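Local coordinates for protein glycosyl hydrolase (Bacteroides ovatus, PDB 3QC2) that belongs to a glycosyl hydrolase family whose members are built as five-bladed beta-propellers, at residues K268-S271 and G272-D275; E314-G317 and Q318-D321. All blocks are in the same frame, centred on the assembly; numbering follows the deposited sequence.

Contact 1 (268-275) and contact 2 (314-321) follow each other along the chain, and both are surface loops between strands of the propeller. Contact 1 begins the loop from strand 260-268 to strand 283-290; contact 2 lies near the end of the one from strand 298-301 to strand 324-332. Their centres lie 18 Å apart and their nearest atoms about 7 Å, so they do not touch. Thr279 relates them: its carbonyl accepts a bond from Asn269 of contact 1, and Asp321 of contact 2 packs its side chain against the same residue. In both loops a polar side chain, Asn269 or Ser316, binds backbone six and three residues on, respectively.

Contact 1: residues K268-S271 and G272-D275; sequences KNHS and GRGD
Asn269 grips the backbone of Asp275 with both ends of its amide. ND2 of Asn269 gives a short bond to O of Asp275, 2.7 Å, although the donor stands 42° out of that carbonyl plane. OD1 of Asn269 receives N of Asp275 at 3.0 Å, in the plane of the side-chain carbonyl and on a lone pair. The pair closes a compact loop at the end of strand 260-268 of the beta-propeller, and holding one residue by two bonds restrains the amide's rotation. A chi1 of -162° turns CG of Asn269 away from its own backbone N and brings the amide up to Asp275. ND2 also donates to Thr279 O, so both polar atoms of this buried side chain are used. Within the loop, N of Gly272 donates to ND1 of His270 at 3.0 Å, meeting the imidazole edge almost exactly in its plane. Over one face of that ring lies Arg273, whose CG is 4.1 Å from the centroid of the His270 ring in a CH-pi contact. Guanidinium and imidazole are nearly perpendicular; the guanidinium turns away to a salt bridge with Asp240, while the ring of His246 also meets His270. At the OD1 end of the Asn269 amide the packing is tight at Gly274, whose CA lies 3.1 Å from O of His270 in a CA-H...O contact and 3.3 Å from OD1 of Asn269.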
loop_
_atom_site.group_PDB
_atom_site.type_symbol
_atom_site.label_atom_id
_atom_site.label_comp_id
_atom_site.label_asym_id
_atom_site.label_seq_id
_atom_site.Cartn_x
_atom_site.Cartn_y
_atom_site.Cartn_z
ATOM N N LYS A 268 7.693 -6.949 8.605
ATOM C CA LYS A 268 9.105 -6.584 8.761
ATOM C C LYS A 268 9.727 -7.524 9.779
ATOM O O LYS A 268 9.176 -7.725 10.855
ATOM C CB LYS A 268 9.259 -5.131 9.200
ATOM C CG LYS A 268 10.727 -4.637 9.219
ATOM C CD LYS A 268 10.808 -3.120 9.354
ATOM C CE LYS A 268 12.270 -2.624 9.387
ATOM N NZ LYS A 268 12.368 -1.113 9.383
ATOM N N ASN A 269 10.868 -8.102 9.438
ATOM C CA ASN A 269 11.535 -9.082 10.313
ATOM C C ASN A 269 12.374 -8.402 11.421
ATOM O O ASN A 269 13.242 -7.570 11.132
ATOM C CB ASN A 269 12.422 -10.000 9.464
ATOM C CG ASN A 269 12.807 -11.292 10.177
ATOM O OD1 ASN A 269 12.121 -11.745 11.091
ATOM N ND2 ASN A 269 13.903 -11.911 9.724
ATOM N N HIS A 270 12.103 -8.766 12.678
ATOM C CA HIS A 270 12.814 -8.207 13.829
ATOM C C HIS A 270 14.195 -8.889 13.939
ATOM O O HIS A 270 14.293 -10.099 13.806
ATOM C CB HIS A 270 12.001 -8.448 15.098
ATOM C CG HIS A 270 12.365 -7.555 16.231
ATOM N ND1 HIS A 270 13.546 -7.669 16.916
ATOM C CD2 HIS A 270 11.683 -6.545 16.825
ATOM C CE1 HIS A 270 13.594 -6.760 17.872
ATOM N NE2 HIS A 270 12.477 -6.062 17.838
ATOM N N SER A 271 15.254 -8.111 14.181
ATOM C CA SER A 271 16.620 -8.689 14.260
ATOM C C SER A 271 16.895 -9.479 15.557
ATOM O O SER A 271 17.773 -10.354 15.589
ATOM C CB SER A 271 17.673 -7.606 14.053
ATOM O OG SER A 271 17.453 -6.517 14.911
ATOM N N GLY A 272 16.147 -9.174 16.605
ATOM C CA GLY A 272 16.285 -9.854 17.894
ATOM C C GLY A 272 15.174 -10.844 18.247
ATOM O O GLY A 272 15.410 -11.804 19.006
ATOM N N ARG A 273 13.972 -10.622 17.701
ATOM C CA ARG A 273 12.801 -11.470 17.980
ATOM C C ARG A 273 12.203 -12.104 16.709
ATOM O O ARG A 273 11.147 -12.699 16.766
ATOM C CB ARG A 273 11.702 -10.649 18.687
ATOM C CG ARG A 273 12.171 -9.856 19.933
ATOM C CD ARG A 273 10.993 -9.094 20.594
ATOM N NE ARG A 273 10.098 -10.009 21.335
ATOM C CZ ARG A 273 10.126 -10.218 22.674
ATOM N NH1 ARG A 273 10.983 -9.552 23.463
ATOM N NH2 ARG A 273 9.273 -11.090 23.232
ATOM N N GLY A 274 12.896 -11.988 15.576
ATOM C CA GLY A 274 12.388 -12.513 14.321
ATOM C C GLY A 274 12.852 -13.896 13.952
ATOM O O GLY A 274 13.259 -14.698 14.815
ATOM N N ASP A 275 12.765 -14.179 12.651
ATOM C CA ASP A 275 13.164 -15.448 12.086
ATOM C C ASP A 275 14.384 -15.225 11.230
ATOM O O ASP A 275 14.322 -14.539 10.200
ATOM C CB ASP A 275 12.034 -16.017 11.234
ATOM C CG ASP A 275 12.334 -17.417 10.699
ATOM O OD1 ASP A 275 13.409 -17.991 11.010
ATOM O OD2 ASP A 275 11.479 -17.945 9.968
#

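Contact 2: residues E314-G317 and Q318-D321; sequences EKSG and QYVD
Ser316 and Tyr319 are tied by two nearly straight hydrogen bonds across a beta turn whose corner residues, Gly317 and Gln318, have helical backbone angles. N of Ser316 donates to O of Tyr319 at 3.0 Å, arriving well above that carbonyl's plane. In return N of Tyr319 donates to OG of Ser316, also at 3.0 Å. The hydroxyl can accept this bond because chi1 of 60° places it between the backbone N and the carbonyl carbon, folded back over the turn. OG is also close to a water, to which it probably donates, though the modelled separation is unusually short; that water donates to OE1 of Gln318, 3.0 Å away, so the hydroxyl probably links the turn's backbone to the glutamine amide. The Tyr319 ring passes near the same hydroxyl, CD2 being its nearest atom, and carries CG of Gln318 over one face, toward the rim.

Lys315 runs alongside the outgoing backbone, extended beyond CG. Its CB sits 3.8 Å from O of Tyr319 and almost as close to O of Val320. CG meets the Asp321 carbonyl carbon at 3.8 Å, and CD passes O of Val320 at 3.7 Å. CE approaches O of Asp321 more loosely, at 4.1 Å. At the tip NZ of Lys315 stays 6.0 Å from OD1 of Asp321, so the opposite charges may attract but form no salt bridge.

The turn lies just before strand 324-332. At its base Glu314 bonds by backbone to Thr323, and its carboxylate is held by Arg21 and by Tyr340 of strand 335-342. Ser316 and Tyr319 pack on Ala343 and Asp344, in the link between strands 335-342 and 346-352.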
loop_
_atom_site.group_PDB
_atom_site.type_symbol
_atom_site.label_atom_id
_atom_site.label_comp_id
_atom_site.label_asym_id
_atom_site.label_seq_id
_atom_site.Cartn_x
_atom_site.Cartn_y
_atom_site.Cartn_z
ATOM N N GLU A 314 14.663 -6.490 -7.241
ATOM C CA GLU A 314 14.091 -6.318 -5.895
ATOM C C GLU A 314 15.218 -6.149 -4.868
ATOM O O GLU A 314 14.964 -6.108 -3.662
ATOM C CB GLU A 314 13.224 -7.529 -5.535
ATOM C CG GLU A 314 12.072 -7.751 -6.499
ATOM C CD GLU A 314 11.436 -9.123 -6.397
ATOM O OE1 GLU A 314 12.124 -10.095 -6.041
ATOM O OE2 GLU A 314 10.245 -9.235 -6.718
ATOM N N LYS A 315 16.465 -6.052 -5.370
ATOM C CA LYS A 315 17.668 -5.897 -4.540
ATOM C C LYS A 315 18.461 -4.648 -4.973
ATOM O O LYS A 315 18.269 -4.122 -6.079
ATOM C CB LYS A 315 18.545 -7.153 -4.647
ATOM C CG LYS A 315 17.842 -8.447 -4.158
ATOM C CD LYS A 315 18.635 -9.710 -4.502
ATOM C CE LYS A 315 17.874 -10.970 -4.096
ATOM N NZ LYS A 315 18.554 -12.219 -4.538
ATOM N N SER A 316 19.337 -4.179 -4.092
ATOM C CA SER A 316 20.160 -3.003 -4.368
ATOM C C SER A 316 21.444 -3.050 -3.538
ATOM O O SER A 316 21.664 -3.990 -2.781
ATOM C CB SER A 316 19.368 -1.724 -4.051
ATOM O OG SER A 316 18.965 -1.684 -2.691
ATOM N N GLY A 317 22.301 -2.046 -3.708
ATOM C CA GLY A 317 23.523 -1.941 -2.899
ATOM C C GLY A 317 23.146 -1.641 -1.438
ATOM O O GLY A 317 23.841 -2.046 -0.513
ATOM N N GLN A 318 22.030 -0.923 -1.263
ATOM C CA GLN A 318 21.495 -0.564 0.046
ATOM C C GLN A 318 20.884 -1.821 0.739
ATOM O O GLN A 318 21.114 -2.058 1.938
ATOM C CB GLN A 318 20.423 0.538 -0.123
ATOM C CG GLN A 318 19.883 1.154 1.188
ATOM C CD GLN A 318 18.737 2.180 0.946
ATOM O OE1 GLN A 318 18.157 2.258 -0.161
ATOM N NE2 GLN A 318 18.409 2.953 1.984
ATOM N N TYR A 319 20.099 -2.602 -0.029
ATOM C CA TYR A 319 19.493 -3.845 0.463
ATOM C C TYR A 319 20.015 -5.009 -0.375
ATOM O O TYR A 319 19.400 -5.392 -1.392
ATOM C CB TYR A 319 17.969 -3.788 0.388
ATOM C CG TYR A 319 17.351 -2.625 1.128
ATOM C CD1 TYR A 319 17.227 -2.642 2.520
ATOM C CD2 TYR A 319 16.868 -1.510 0.433
ATOM C CE1 TYR A 319 16.649 -1.572 3.202
ATOM C CE2 TYR A 319 16.291 -0.439 1.099
ATOM C CZ TYR A 319 16.181 -0.469 2.479
ATOM O OH TYR A 319 15.605 0.592 3.132
ATOM N N VAL A 320 21.148 -5.572 0.060
ATOM C CA VAL A 320 21.819 -6.690 -0.644
ATOM C C VAL A 320 20.913 -7.896 -0.891
ATOM O O VAL A 320 20.967 -8.506 -1.965
ATOM C CB VAL A 320 23.094 -7.152 0.128
ATOM C CG1 VAL A 320 23.648 -8.477 -0.451
ATOM C CG2 VAL A 320 24.141 -6.070 0.089
ATOM N N ASP A 321 20.090 -8.232 0.105
ATOM C CA ASP A 321 19.161 -9.377 0.011
ATOM C C ASP A 321 17.739 -8.937 -0.357
ATOM O O ASP A 321 16.804 -9.733 -0.306
ATOM C CB ASP A 321 19.169 -10.165 1.321
ATOM C CG ASP A 321 20.542 -10.724 1.649
ATOM O OD1 ASP A 321 21.193 -11.277 0.732
ATOM O OD2 ASP A 321 20.968 -10.616 2.825
HETATM O O HOH W 1 17.692 0.517 -2.508
#